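Local coordinates for pyridoxal kinase (Entamoeba histolytica, PDB 4S1I), which probably phosphorylates pyridoxal using ATP and a metal ion, and binds pyridoxal 5'-phosphate and ADP, at residues V5-S10 with S33-T38; L37-A42 with T81-S86; Q246-N251 with P265-T270. All coordinates share one frame; numbering follows the deposited sequence.

Contact 1: residues V5-S10 with S33-T38. With PLP (pyridoxal-5'-phosphate), chain C.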
ATOM      1  N   VAL A   5     -10.723   9.103  -4.446  1.00 23.12           N
ATOM      2  CA  VAL A   5     -10.412   9.291  -3.030  1.00 22.75           C
ATOM      3  C   VAL A   5      -8.991   9.758  -2.812  1.00 22.76           C
ATOM      4  O   VAL A   5      -8.077   9.320  -3.497  1.00 23.11           O
ATOM      5  CB  VAL A   5     -10.521   7.935  -2.215  1.00 24.79           C
ATOM      6  CG1 VAL A   5     -10.275   8.209  -0.787  1.00 27.84           C
ATOM      7  CG2 VAL A   5     -11.844   7.338  -2.434  1.00 24.46           C
ATOM      8  N   LEU A   6      -8.798  10.749  -1.928  1.00 23.35           N
ATOM      9  CA  LEU A   6      -7.495  11.166  -1.415  1.00 22.68           C
ATOM     10  C   LEU A   6      -7.477  10.828   0.058  1.00 22.66           C
ATOM     11  O   LEU A   6      -8.309  11.304   0.797  1.00 22.44           O
ATOM     12  CB  LEU A   6      -7.238  12.664  -1.642  1.00 25.45           C
ATOM     13  CG  LEU A   6      -6.084  13.337  -0.909  1.00 30.31           C
ATOM     14  CD1 LEU A   6      -4.802  12.738  -1.383  1.00 30.80           C
ATOM     15  CD2 LEU A   6      -6.144  14.844  -1.082  1.00 34.39           C
ATOM     16  N   THR A   7      -6.501   9.999   0.475  1.00 20.77           N
ATOM     17  CA  THR A   7      -6.429   9.567   1.885  1.00 21.63           C
ATOM     18  C   THR A   7      -5.034   9.861   2.453  1.00 20.65           C
ATOM     19  O   THR A   7      -4.049   9.464   1.851  1.00 22.21           O
ATOM     20  CB  THR A   7      -6.899   8.127   2.129  1.00 25.43           C
ATOM     21  OG1 THR A   7      -6.529   7.669   3.465  1.00 22.65           O
ATOM     22  CG2 THR A   7      -6.410   7.177   1.117  1.00 24.53           C
ATOM     23  N   ILE A   8      -5.026  10.582   3.553  1.00 18.92           N
ATOM     24  CA  ILE A   8      -3.819  11.109   4.198  1.00 19.98           C
ATOM     25  C   ILE A   8      -3.704  10.479   5.571  1.00 19.39           C
ATOM     26  O   ILE A   8      -4.489  10.811   6.440  1.00 21.49           O
ATOM     27  CB  ILE A   8      -3.863  12.615   4.278  1.00 21.55           C
ATOM     28  CG1 ILE A   8      -4.050  13.248   2.915  1.00 23.45           C
ATOM     29  CG2 ILE A   8      -2.620  13.166   5.011  1.00 25.32           C
ATOM     30  CD1 ILE A   8      -4.444  14.680   2.952  1.00 27.98           C
ATOM     31  N   SER A   9      -2.755   9.566   5.746  1.00 18.50           N
ATOM     32  CA  SER A   9      -2.583   8.875   7.001  1.00 19.63           C
ATOM     33  C   SER A   9      -1.220   8.191   7.048  1.00 18.69           C
ATOM     34  O   SER A   9      -0.451   8.289   6.090  1.00 19.29           O
ATOM     35  CB  SER A   9      -3.755   7.898   7.217  1.00 18.67           C
ATOM     36  OG  SER A   9      -3.781   7.463   8.596  1.00 18.99           O
ATOM     37  N   SER A  10      -0.997   7.450   8.107  1.00 19.26           N
ATOM     38  CA  SER A  10       0.288   6.827   8.349  1.00 18.52           C
ATOM     39  C   SER A  10       0.604   5.625   7.519  1.00 17.24           C
ATOM     40  O   SER A  10      -0.303   5.017   6.897  1.00 18.46           O
ATOM     41  CB  SER A  10       0.335   6.476   9.814  1.00 19.20           C
ATOM     42  OG  SER A  10      -0.693   5.608  10.154  1.00 21.55           O
ATOM     43  N   SER A  33      -7.811   5.427  -5.638  1.00 22.61           N
ATOM     44  CA  SER A  33      -7.428   6.273  -4.497  1.00 22.13           C
ATOM     45  C   SER A  33      -6.003   6.712  -4.525  1.00 23.82           C
ATOM     46  O   SER A  33      -5.151   5.984  -5.027  1.00 24.44           O
ATOM     47  CB  SER A  33      -7.648   5.516  -3.173  1.00 21.91           C
ATOM     48  OG  SER A  33      -8.966   5.049  -3.075  1.00 22.52           O
ATOM     49  N   ILE A  34      -5.759   7.930  -4.052  1.00 20.79           N
ATOM     50  CA  ILE A  34      -4.413   8.460  -3.790  1.00 21.61           C
ATOM     51  C   ILE A  34      -4.098   8.285  -2.341  1.00 20.25           C
ATOM     52  O   ILE A  34      -4.823   8.713  -1.465  1.00 21.33           O
ATOM     53  CB  ILE A  34      -4.426   9.986  -4.131  1.00 22.16           C
ATOM     54  CG1 ILE A  34      -4.849  10.227  -5.518  1.00 24.19           C
ATOM     55  CG2 ILE A  34      -3.040  10.581  -3.864  1.00 23.39           C
ATOM     56  CD1 ILE A  34      -5.092  11.746  -5.848  1.00 25.89           C
ATOM     57  N   PHE A  35      -2.985   7.632  -2.044  1.00 20.71           N
ATOM     58  CA  PHE A  35      -2.473   7.444  -0.677  1.00 18.21           C
ATOM     59  C   PHE A  35      -1.263   8.292  -0.364  1.00 19.40           C
ATOM     60  O   PHE A  35      -0.126   7.934  -0.738  1.00 21.56           O
ATOM     61  CB  PHE A  35      -2.153   5.962  -0.475  1.00 18.51           C
ATOM     62  CG  PHE A  35      -3.323   5.062  -0.671  1.00 18.97           C
ATOM     63  CD1 PHE A  35      -4.165   4.749   0.407  1.00 19.43           C
ATOM     64  CD2 PHE A  35      -3.654   4.491  -1.919  1.00 17.92           C
ATOM     65  CE1 PHE A  35      -5.287   3.936   0.183  1.00 20.85           C
ATOM     66  CE2 PHE A  35      -4.760   3.688  -2.105  1.00 20.43           C
ATOM     67  CZ  PHE A  35      -5.530   3.399  -1.033  1.00 20.59           C
ATOM     68  N   VAL A  36      -1.504   9.398   0.330  1.00 17.31           N
ATOM     69  CA  VAL A  36      -0.404  10.333   0.714  1.00 19.19           C
ATOM     70  C   VAL A  36      -0.038   9.928   2.162  1.00 19.61           C
ATOM     71  O   VAL A  36      -0.882   9.805   3.045  1.00 21.43           O
ATOM     72  CB  VAL A  36      -0.818  11.790   0.727  1.00 20.50           C
ATOM     73  CG1 VAL A  36       0.297  12.650   1.238  1.00 23.12           C
ATOM     74  CG2 VAL A  36      -1.179  12.242  -0.678  1.00 22.16           C
ATOM     75  N   LEU A  37       1.216   9.626   2.354  1.00 18.49           N
ATOM     76  CA  LEU A  37       1.694   9.097   3.643  1.00 19.41           C
ATOM     77  C   LEU A  37       2.131  10.172   4.615  1.00 20.76           C
ATOM     78  O   LEU A  37       2.636  11.223   4.206  1.00 20.50           O
ATOM     79  CB  LEU A  37       2.871   8.174   3.394  1.00 18.98           C
ATOM     80  CG  LEU A  37       2.647   7.097   2.354  1.00 20.06           C
ATOM     81  CD1 LEU A  37       3.832   6.174   2.246  1.00 20.88           C
ATOM     82  CD2 LEU A  37       1.320   6.347   2.433  1.00 19.60           C
ATOM     83  N   THR A  38       1.858   9.984   5.873  1.00 20.02           N
ATOM     84  CA  THR A  38       2.278  10.949   6.921  1.00 18.57           C
ATOM     85  C   THR A  38       3.454  10.451   7.732  1.00 19.91           C
ATOM     86  O   THR A  38       4.052  11.200   8.514  1.00 19.83           O
ATOM     87  CB  THR A  38       1.156  11.306   7.914  1.00 20.88           C
ATOM     88  OG1 THR A  38       0.769  10.106   8.586  1.00 19.22           O
ATOM     89  CG2 THR A  38      -0.043  11.942   7.166  1.00 20.13           C
TER
HETATM   90  N1  PLP C 301       1.044   3.554  15.094  1.00 23.60           N
HETATM   91  C2  PLP C 301       0.672   4.141  13.950  1.00 43.63           C
HETATM   92  C2A PLP C 301       1.701   4.637  13.025  1.00 25.31           C
HETATM   93  C3  PLP C 301      -0.696   4.322  13.593  1.00 54.93           C
HETATM   94  O3  PLP C 301      -1.063   4.900  12.512  1.00 32.47           O
HETATM   95  C4  PLP C 301      -1.717   3.863  14.496  1.00 33.45           C
HETATM   96  C4A PLP C 301      -3.094   4.042  14.149  1.00 39.02           C
HETATM   97  O4A PLP C 301      -4.016   3.488  14.615  1.00 37.03           O
HETATM   98  C5  PLP C 301      -1.185   3.255  15.637  1.00 46.69           C
HETATM   99  C6  PLP C 301       0.181   3.140  15.866  1.00 60.55           C
HETATM  100  C5A PLP C 301      -1.968   2.688  16.706  1.00 66.48           C
HETATM  101  O4P PLP C 301      -1.085   1.692  17.122  1.00 72.46           O
HETATM  102  P   PLP C 301      -0.902   1.283  18.662  1.00 85.65           P
HETATM  103  O1P PLP C 301      -2.198   1.395  19.356  1.00 68.88           O
HETATM  104  O2P PLP C 301       0.112   2.150  19.324  1.00 58.49           O
HETATM  105  O3P PLP C 301      -0.530  -0.121  18.481  1.00 86.00           O
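A chi1 of 167° sets OG1 of Thr7 opposite its backbone N and puts CG2 between that N and the carbonyl carbon, where it meets Phe35. CG2 of Thr7 lies 3.4 Å from CD1 of Phe35, approaching the ring obliquely, while OG1 of Thr7 bonds to Asn19 and Tyr222. On the other face of the sheet, CD1 of Leu6 rests against two branches, 3.7 Å from CG2 of Ile34 and as far from CG2 of Val36. Ile8 lies alongside Val36 and carries its CG2 to within 3.6 Å of CG2 of Thr38. The two strands run parallel, and five backbone bonds join them, alternating in direction from Ile34 N to Val5 O at 2.8 Å through to Thr38 N and Ser9 O. That last donor sits well above the carbonyl plane, where the strand pairing gives way to loop. Just beyond the strand, Ser10, a pyridoxal 5'-phosphate-binding residue, donates from OG to O3 of the ligand at a very short 2.5 Å. Strands 5-9 and 33-41 with helix 18-28 make a beta-alpha-beta unit. That helix packs on the Phe35 side, helix 57-69 covers Leu6, Ile8, Ile34 and Val36, and strand 78-81 continues the sheet beyond strand 5-9.

Contact 2: residues L37-A42 with T81-S86. With PLP (pyridoxal-5'-phosphate), chain C.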
ATOM      1  N   LEU A  37       1.216   9.626   2.354  1.00 18.49           N
ATOM      2  CA  LEU A  37       1.694   9.097   3.643  1.00 19.41           C
ATOM      3  C   LEU A  37       2.131  10.172   4.615  1.00 20.76           C
ATOM      4  O   LEU A  37       2.636  11.223   4.206  1.00 20.50           O
ATOM      5  CB  LEU A  37       2.871   8.174   3.394  1.00 18.98           C
ATOM      6  CG  LEU A  37       2.647   7.097   2.354  1.00 20.06           C
ATOM      7  CD1 LEU A  37       3.832   6.174   2.246  1.00 20.88           C
ATOM      8  CD2 LEU A  37       1.320   6.347   2.433  1.00 19.60           C
ATOM      9  N   THR A  38       1.858   9.984   5.873  1.00 20.02           N
ATOM     10  CA  THR A  38       2.278  10.949   6.921  1.00 18.57           C
ATOM     11  C   THR A  38       3.454  10.451   7.732  1.00 19.91           C
ATOM     12  O   THR A  38       4.052  11.200   8.514  1.00 19.83           O
ATOM     13  CB  THR A  38       1.156  11.306   7.914  1.00 20.88           C
ATOM     14  OG1 THR A  38       0.769  10.106   8.586  1.00 19.22           O
ATOM     15  CG2 THR A  38      -0.043  11.942   7.166  1.00 20.13           C
ATOM     16  N   THR A  39       3.788   9.158   7.531  1.00 19.02           N
ATOM     17  CA  THR A  39       4.917   8.516   8.147  1.00 19.96           C
ATOM     18  C   THR A  39       5.459   7.449   7.240  1.00 19.64           C
ATOM     19  O   THR A  39       4.783   7.002   6.324  1.00 21.30           O
ATOM     20  CB  THR A  39       4.565   7.780   9.471  1.00 19.69           C
ATOM     21  OG1 THR A  39       3.797   6.605   9.183  1.00 21.67           O
ATOM     22  CG2 THR A  39       3.829   8.624  10.464  1.00 21.56           C
ATOM     23  N   HIS A  40       6.715   7.082   7.490  1.00 17.88           N
ATOM     24  CA  HIS A  40       7.304   5.899   6.845  1.00 17.43           C
ATOM     25  C   HIS A  40       8.006   5.139   7.939  1.00 17.81           C
ATOM     26  O   HIS A  40       9.203   5.366   8.212  1.00 18.77           O
ATOM     27  CB  HIS A  40       8.189   6.216   5.685  1.00 19.98           C
ATOM     28  CG  HIS A  40       8.878   5.073   5.001  1.00 18.80           C
ATOM     29  ND1 HIS A  40      10.139   5.197   4.428  1.00 19.67           N
ATOM     30  CD2 HIS A  40       8.523   3.788   4.822  1.00 19.07           C
ATOM     31  CE1 HIS A  40      10.484   4.032   3.881  1.00 20.23           C
ATOM     32  NE2 HIS A  40       9.498   3.168   4.086  1.00 19.62           N
ATOM     33  N   LEU A  41       7.277   4.272   8.630  1.00 17.18           N
ATOM     34  CA  LEU A  41       7.739   3.631   9.773  1.00 18.34           C
ATOM     35  C   LEU A  41       7.926   2.110   9.476  1.00 18.76           C
ATOM     36  O   LEU A  41       7.234   1.595   8.664  1.00 19.81           O
ATOM     37  CB  LEU A  41       6.802   3.784  10.977  1.00 17.82           C
ATOM     38  CG  LEU A  41       6.375   5.183  11.341  1.00 20.91           C
ATOM     39  CD1 LEU A  41       5.382   5.162  12.460  1.00 22.16           C
ATOM     40  CD2 LEU A  41       7.590   5.995  11.710  1.00 23.24           C
ATOM     41  N   ALA A  42       8.813   1.447  10.179  1.00 18.26           N
ATOM     42  CA  ALA A  42       9.016   0.013  10.029  1.00 19.91           C
ATOM     43  C   ALA A  42       7.804  -0.729  10.460  1.00 18.77           C
ATOM     44  O   ALA A  42       7.426  -1.753   9.865  1.00 19.94           O
ATOM     45  CB  ALA A  42      10.203  -0.446  10.844  1.00 20.16           C
ATOM     46  N   THR A  81      -8.731  11.655   6.311  1.00 21.40           N
ATOM     47  CA  THR A  81      -7.538  11.844   7.068  1.00 23.54           C
ATOM     48  C   THR A  81      -7.553  10.919   8.254  1.00 23.28           C
ATOM     49  O   THR A  81      -8.611  10.523   8.729  1.00 23.27           O
ATOM     50  CB  THR A  81      -7.351  13.283   7.526  1.00 23.26           C
ATOM     51  OG1 THR A  81      -8.354  13.639   8.456  1.00 23.89           O
ATOM     52  CG2 THR A  81      -7.314  14.239   6.373  1.00 25.98           C
ATOM     53  N   GLY A  82      -6.340  10.576   8.706  1.00 21.68           N
ATOM     54  CA  GLY A  82      -6.125   9.719   9.820  1.00 21.54           C
ATOM     55  C   GLY A  82      -5.004  10.209  10.728  1.00 21.14           C
ATOM     56  O   GLY A  82      -5.128  11.222  11.404  1.00 23.04           O
ATOM     57  N   TYR A  83      -3.996   9.383  10.794  1.00 20.68           N
ATOM     58  CA  TYR A  83      -2.895   9.671  11.721  1.00 21.11           C
ATOM     59  C   TYR A  83      -1.870  10.682  11.233  1.00 22.44           C
ATOM     60  O   TYR A  83      -1.363  10.535  10.157  1.00 22.74           O
ATOM     61  CB  TYR A  83      -2.169   8.363  12.013  1.00 20.63           C
ATOM     62  CG  TYR A  83      -1.006   8.421  13.010  1.00 23.50           C
ATOM     63  CD1 TYR A  83       0.216   8.820  12.632  1.00 20.60           C
ATOM     64  CD2 TYR A  83      -1.187   7.899  14.275  1.00 24.85           C
ATOM     65  CE1 TYR A  83       1.319   8.809  13.531  1.00 24.14           C
ATOM     66  CE2 TYR A  83      -0.113   7.890  15.158  1.00 27.45           C
ATOM     67  CZ  TYR A  83       1.134   8.323  14.764  1.00 26.04           C
ATOM     68  OH  TYR A  83       2.194   8.284  15.664  1.00 28.86           O
ATOM     69  N   PHE A  84      -1.542  11.650  12.086  1.00 22.72           N
ATOM     70  CA  PHE A  84      -0.429  12.620  11.837  1.00 23.50           C
ATOM     71  C   PHE A  84       0.604  12.571  12.989  1.00 24.00           C
ATOM     72  O   PHE A  84       0.232  12.587  14.188  1.00 25.22           O
ATOM     73  CB  PHE A  84      -0.965  14.033  11.741  1.00 25.62           C
ATOM     74  CG  PHE A  84      -1.960  14.255  10.639  1.00 24.49           C
ATOM     75  CD1 PHE A  84      -1.548  14.655   9.383  1.00 25.64           C
ATOM     76  CD2 PHE A  84      -3.327  14.105  10.889  1.00 24.46           C
ATOM     77  CE1 PHE A  84      -2.445  14.865   8.417  1.00 25.27           C
ATOM     78  CE2 PHE A  84      -4.262  14.355   9.887  1.00 24.42           C
ATOM     79  CZ  PHE A  84      -3.783  14.743   8.640  1.00 24.39           C
ATOM     80  N   PRO A  85       1.876  12.572  12.634  1.00 22.39           N
ATOM     81  CA  PRO A  85       2.926  12.543  13.615  1.00 26.02           C
ATOM     82  C   PRO A  85       3.265  13.908  14.157  1.00 27.34           C
ATOM     83  O   PRO A  85       4.017  13.966  15.137  1.00 28.49           O
ATOM     84  CB  PRO A  85       4.158  12.018  12.785  1.00 24.68           C
ATOM     85  CG  PRO A  85       3.957  12.457  11.436  1.00 26.14           C
ATOM     86  CD  PRO A  85       2.458  12.396  11.265  1.00 23.74           C
ATOM     87  N   SER A  86       2.756  14.965  13.555  1.00 25.67           N
ATOM     88  CA  SER A  86       3.140  16.320  13.906  1.00 26.60           C
ATOM     89  C   SER A  86       2.051  17.279  13.482  1.00 27.27           C
ATOM     90  O   SER A  86       1.327  16.956  12.528  1.00 29.01           O
ATOM     91  CB  SER A  86       4.493  16.666  13.252  1.00 28.13           C
ATOM     92  OG  SER A  86       4.410  16.626  11.809  1.00 29.09           O
TER
HETATM   93  N1  PLP C 301       1.044   3.554  15.094  1.00 23.60           N
HETATM   94  C2  PLP C 301       0.672   4.141  13.950  1.00 43.63           C
HETATM   95  C2A PLP C 301       1.701   4.637  13.025  1.00 25.31           C
HETATM   96  C3  PLP C 301      -0.696   4.322  13.593  1.00 54.93           C
HETATM   97  O3  PLP C 301      -1.063   4.900  12.512  1.00 32.47           O
HETATM   98  C4  PLP C 301      -1.717   3.863  14.496  1.00 33.45           C
HETATM   99  C4A PLP C 301      -3.094   4.042  14.149  1.00 39.02           C
HETATM  100  O4A PLP C 301      -4.016   3.488  14.615  1.00 37.03           O
HETATM  101  C5  PLP C 301      -1.185   3.255  15.637  1.00 46.69           C
HETATM  102  C6  PLP C 301       0.181   3.140  15.866  1.00 60.55           C
HETATM  103  C5A PLP C 301      -1.968   2.688  16.706  1.00 66.48           C
HETATM  104  O4P PLP C 301      -1.085   1.692  17.122  1.00 72.46           O
HETATM  105  P   PLP C 301      -0.902   1.283  18.662  1.00 85.65           P
HETATM  106  O1P PLP C 301      -2.198   1.395  19.356  1.00 68.88           O
HETATM  107  O2P PLP C 301       0.112   2.150  19.324  1.00 58.49           O
HETATM  108  O3P PLP C 301      -0.530  -0.121  18.481  1.00 86.00           O
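The Tyr83 ring has the methyl carbon C2A of pyridoxal 5'-phosphate over the centre of one face, 4.1 Å above the plane. O3 of the ligand lies over a face too, 3.5 Å from CD2 of Tyr83. At the ring's edge, near its plane, stands OG1 of Thr38, whereas CG2 of Thr39 comes in obliquely, 4.0 Å from CE1 of Tyr83. That hydroxyl of Thr38 donates to the backbone O of Tyr83 at 2.7 Å, tilted 25° from the carbonyl plane; with the backbone N of Tyr83 held by Ser9 OG, the residue is tied down at both main-chain polar atoms. CG2 of Thr38, held anti to its carbonyl carbon, points to Phe84 and crosses it at about a right angle, 3.8 Å from CD1 of Phe84. Pro85 packs nearby: its CG lies 3.2 Å from the backbone O of Thr38 and also meets CG2 of Thr39. The contact lies beside the ligand, which Tyr83 touches with its ring and Leu41 with CD1, next to C2A. Strand 33-41 meets here the loop joining strand 78-81 to helix 87-103, and Phe84 is buried against helices 87-103 and 124-133.

Contact 3: residues Q246-N251 with P265-T270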
ATOM      1  N   GLN A 246     -16.677  -7.710  13.082  1.00 32.20           N
ATOM      2  CA  GLN A 246     -16.950  -8.800  14.007  1.00 36.08           C
ATOM      3  C   GLN A 246     -16.630 -10.153  13.449  1.00 35.27           C
ATOM      4  O   GLN A 246     -16.078 -11.018  14.158  1.00 33.64           O
ATOM      5  CB  GLN A 246     -18.370  -8.741  14.491  1.00 40.91           C
ATOM      6  CG  GLN A 246     -18.538  -7.563  15.437  1.00 45.66           C
ATOM      7  CD  GLN A 246     -17.898  -7.782  16.814  1.00 42.97           C
ATOM      8  OE1 GLN A 246     -16.941  -7.127  17.149  1.00 51.07           O
ATOM      9  NE2 GLN A 246     -18.401  -8.756  17.579  1.00 54.94           N
ATOM     10  N   THR A 247     -16.918 -10.324  12.169  1.00 33.71           N
ATOM     11  CA  THR A 247     -16.542 -11.547  11.457  1.00 35.59           C
ATOM     12  C   THR A 247     -15.049 -11.744  11.404  1.00 33.70           C
ATOM     13  O   THR A 247     -14.590 -12.841  11.651  1.00 35.91           O
ATOM     14  CB  THR A 247     -17.174 -11.548  10.068  1.00 35.39           C
ATOM     15  OG1 THR A 247     -18.579 -11.554  10.219  1.00 36.51           O
ATOM     16  CG2 THR A 247     -16.719 -12.764   9.243  1.00 37.41           C
ATOM     17  N   ILE A 248     -14.295 -10.673  11.138  1.00 31.96           N
ATOM     18  CA  ILE A 248     -12.849 -10.732  11.116  1.00 32.37           C
ATOM     19  C   ILE A 248     -12.289 -11.115  12.501  1.00 32.70           C
ATOM     20  O   ILE A 248     -11.408 -12.005  12.675  1.00 32.30           O
ATOM     21  CB  ILE A 248     -12.247  -9.397  10.636  1.00 30.86           C
ATOM     22  CG1 ILE A 248     -12.587  -9.260   9.142  1.00 30.55           C
ATOM     23  CG2 ILE A 248     -10.753  -9.374  10.942  1.00 33.88           C
ATOM     24  CD1 ILE A 248     -12.245  -7.906   8.634  1.00 33.54           C
ATOM     25  N   LEU A 249     -12.836 -10.466  13.494  1.00 31.58           N
ATOM     26  CA  LEU A 249     -12.332 -10.722  14.861  1.00 33.10           C
ATOM     27  C   LEU A 249     -12.685 -12.169  15.353  1.00 34.36           C
ATOM     28  O   LEU A 249     -11.838 -12.853  15.907  1.00 36.98           O
ATOM     29  CB  LEU A 249     -12.852  -9.679  15.816  1.00 34.07           C
ATOM     30  CG  LEU A 249     -12.280  -8.259  15.714  1.00 38.19           C
ATOM     31  CD1 LEU A 249     -13.290  -7.361  16.437  1.00 40.57           C
ATOM     32  CD2 LEU A 249     -10.891  -8.228  16.380  1.00 41.16           C
ATOM     33  N   ARG A 250     -13.888 -12.661  15.078  1.00 37.08           N
ATOM     34  CA  ARG A 250     -14.237 -14.054  15.341  1.00 40.13           C
ATOM     35  C   ARG A 250     -13.315 -15.069  14.657  1.00 43.69           C
ATOM     36  O   ARG A 250     -13.125 -16.165  15.182  1.00 42.43           O
ATOM     37  CB  ARG A 250     -15.703 -14.378  14.956  1.00 45.50           C
ATOM     38  CG  ARG A 250     -16.745 -13.887  15.963  1.00 48.70           C
ATOM     39  CD  ARG A 250     -18.188 -14.313  15.679  1.00 55.17           C
ATOM     40  NE  ARG A 250     -18.548 -14.260  14.257  1.00 62.29           N
ATOM     41  CZ  ARG A 250     -19.227 -13.274  13.636  1.00 75.80           C
ATOM     42  NH1 ARG A 250     -19.663 -12.190  14.294  1.00 84.14           N
ATOM     43  NH2 ARG A 250     -19.506 -13.367  12.320  1.00 70.30           N
ATOM     44  N   ASN A 251     -12.744 -14.704  13.509  1.00 41.93           N
ATOM     45  CA  ASN A 251     -11.754 -15.550  12.785  1.00 45.84           C
ATOM     46  C   ASN A 251     -10.266 -15.247  13.021  1.00 46.09           C
ATOM     47  O   ASN A 251      -9.408 -15.808  12.346  1.00 48.37           O
ATOM     48  CB  ASN A 251     -12.056 -15.482  11.294  1.00 43.81           C
ATOM     49  CG  ASN A 251     -13.307 -16.237  10.976  1.00 46.41           C
ATOM     50  OD1 ASN A 251     -13.290 -17.432  10.960  1.00 50.64           O
ATOM     51  ND2 ASN A 251     -14.420 -15.545  10.852  1.00 49.01           N
ATOM     52  N   PRO A 265     -11.172 -11.840   1.590  1.00 29.96           N
ATOM     53  CA  PRO A 265     -12.507 -12.330   1.101  1.00 33.91           C
ATOM     54  C   PRO A 265     -13.680 -11.929   1.948  1.00 32.80           C
ATOM     55  O   PRO A 265     -14.786 -12.088   1.464  1.00 36.20           O
ATOM     56  CB  PRO A 265     -12.375 -13.848   1.170  1.00 35.22           C
ATOM     57  CG  PRO A 265     -10.924 -14.098   1.068  1.00 37.03           C
ATOM     58  CD  PRO A 265     -10.254 -12.974   1.763  1.00 31.71           C
ATOM     59  N   TYR A 266     -13.471 -11.406   3.153  1.00 31.20           N
ATOM     60  CA  TYR A 266     -14.566 -10.970   3.998  1.00 33.84           C
ATOM     61  C   TYR A 266     -14.860  -9.471   3.880  1.00 30.65           C
ATOM     62  O   TYR A 266     -15.902  -9.022   4.370  1.00 30.86           O
ATOM     63  CB  TYR A 266     -14.226 -11.248   5.471  1.00 37.82           C
ATOM     64  CG  TYR A 266     -14.019 -12.691   5.916  1.00 44.29           C
ATOM     65  CD1 TYR A 266     -15.039 -13.635   5.865  1.00 52.56           C
ATOM     66  CD2 TYR A 266     -12.787 -13.066   6.473  1.00 56.07           C
ATOM     67  CE1 TYR A 266     -14.819 -14.942   6.307  1.00 59.50           C
ATOM     68  CE2 TYR A 266     -12.548 -14.341   6.910  1.00 66.60           C
ATOM     69  CZ  TYR A 266     -13.560 -15.287   6.828  1.00 69.98           C
ATOM     70  OH  TYR A 266     -13.291 -16.562   7.291  1.00 80.05           O
ATOM     71  N   LEU A 267     -13.922  -8.692   3.343  1.00 27.26           N
ATOM     72  CA  LEU A 267     -14.027  -7.227   3.417  1.00 24.99           C
ATOM     73  C   LEU A 267     -15.314  -6.686   2.805  1.00 24.93           C
ATOM     74  O   LEU A 267     -15.808  -5.678   3.306  1.00 25.78           O
ATOM     75  CB  LEU A 267     -12.791  -6.534   2.830  1.00 25.02           C
ATOM     76  CG  LEU A 267     -11.478  -6.845   3.517  1.00 25.03           C
ATOM     77  CD1 LEU A 267     -10.288  -6.343   2.667  1.00 24.56           C
ATOM     78  CD2 LEU A 267     -11.464  -6.328   4.951  1.00 27.56           C
ATOM     79  N   LYS A 268     -15.754  -7.310   1.745  1.00 26.01           N
ATOM     80  CA  LYS A 268     -16.895  -6.785   0.979  1.00 28.62           C
ATOM     81  C   LYS A 268     -18.151  -7.496   1.423  1.00 29.60           C
ATOM     82  O   LYS A 268     -19.179  -7.548   0.710  1.00 29.43           O
ATOM     83  CB  LYS A 268     -16.656  -6.923  -0.513  1.00 28.99           C
ATOM     84  CG  LYS A 268     -15.546  -6.074  -1.033  1.00 28.53           C
ATOM     85  CD  LYS A 268     -15.474  -6.189  -2.553  1.00 33.89           C
ATOM     86  CE  LYS A 268     -16.580  -5.296  -3.112  1.00 35.27           C
ATOM     87  NZ  LYS A 268     -16.878  -5.261  -4.621  1.00 36.06           N
ATOM     88  N   GLY A 269     -18.135  -8.062   2.633  1.00 28.82           N
ATOM     89  CA  GLY A 269     -19.315  -8.747   3.158  1.00 31.73           C
ATOM     90  C   GLY A 269     -20.516  -7.805   3.250  1.00 29.24           C
ATOM     91  O   GLY A 269     -20.304  -6.586   3.511  1.00 27.35           O
ATOM     92  N   THR A 270     -21.696  -8.307   2.958  1.00 34.01           N
ATOM     93  CA  THR A 270     -22.897  -7.452   2.942  1.00 32.43           C
ATOM     94  C   THR A 270     -23.818  -7.764   4.091  1.00 35.55           C
ATOM     95  O   THR A 270     -24.881  -7.160   4.184  1.00 35.45           O
ATOM     96  CB  THR A 270     -23.670  -7.528   1.595  1.00 35.59           C
ATOM     97  OG1 THR A 270     -24.129  -8.851   1.368  1.00 36.93           O
ATOM     98  CG2 THR A 270     -22.858  -7.114   0.420  1.00 35.85           C
TER
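Tyr266 reaches from its loop to the end of helix 234-250, and its side chain can be followed outward against that helix. CB comes first, 4.5 Å from CG1 of Ile248. Because CG is anti to the carbonyl carbon (chi1 -63°), the ring continues past Thr247, whose CG2 lies 3.9 Å from CD1 of Tyr266 and only slightly farther from CE1. This is a CH-pi contact over the ring face, with CG2 of Thr247 4.3 Å from the centroid of the Tyr266 ring and 26° off its normal. At the tip, OH of Tyr266 lies 3.7 Å from CG of Asn251. The Asn251 amide and the ring planes are only 20° apart, though the two side chains cross at about a right angle.

What holds that amide is its own helix end: ND2 of Asn251 donates to the backbone O of Thr247 at 2.8 Å, with that acceptor near the amide plane. The backbone N of Asn251 bonds to the same oxygen from the opposite face of its carbonyl plane, so two donors grip one acceptor at the last turn. Deeper in, CD1 of Ile248 meets CD2 of Leu267 at 4.1 Å, and Leu267 also packs on Ile223 of helix 216-230. Between these two segments, then, the contact is made by apolar packing and CH-pi, without a hydrogen bond; the amide N of Asn251 and OG1 of Thr247 find acceptors along their own chain, at Thr247 O and Ser243 O.

From the N terminus, strand 5-9 leads through helix 18-28 into strand 33-41, and contact 1 closes that beta-alpha-beta loop. Contact 2 begins on the stretch where contact 1 ends, sharing Leu37 and Thr38, and closes a longer loop that returns after strand 78-81; neither nests inside the other. The two touch directly, through Ile8 O and Gly82 N, and both reach pyridoxal 5'-phosphate. Contact 3 follows in series after both, far along the chain. It joins the loop before strand 277-278 to helix 234-250, which carries the ADP-binding Gln246, and its centre is about 24 Å from that of contact 1.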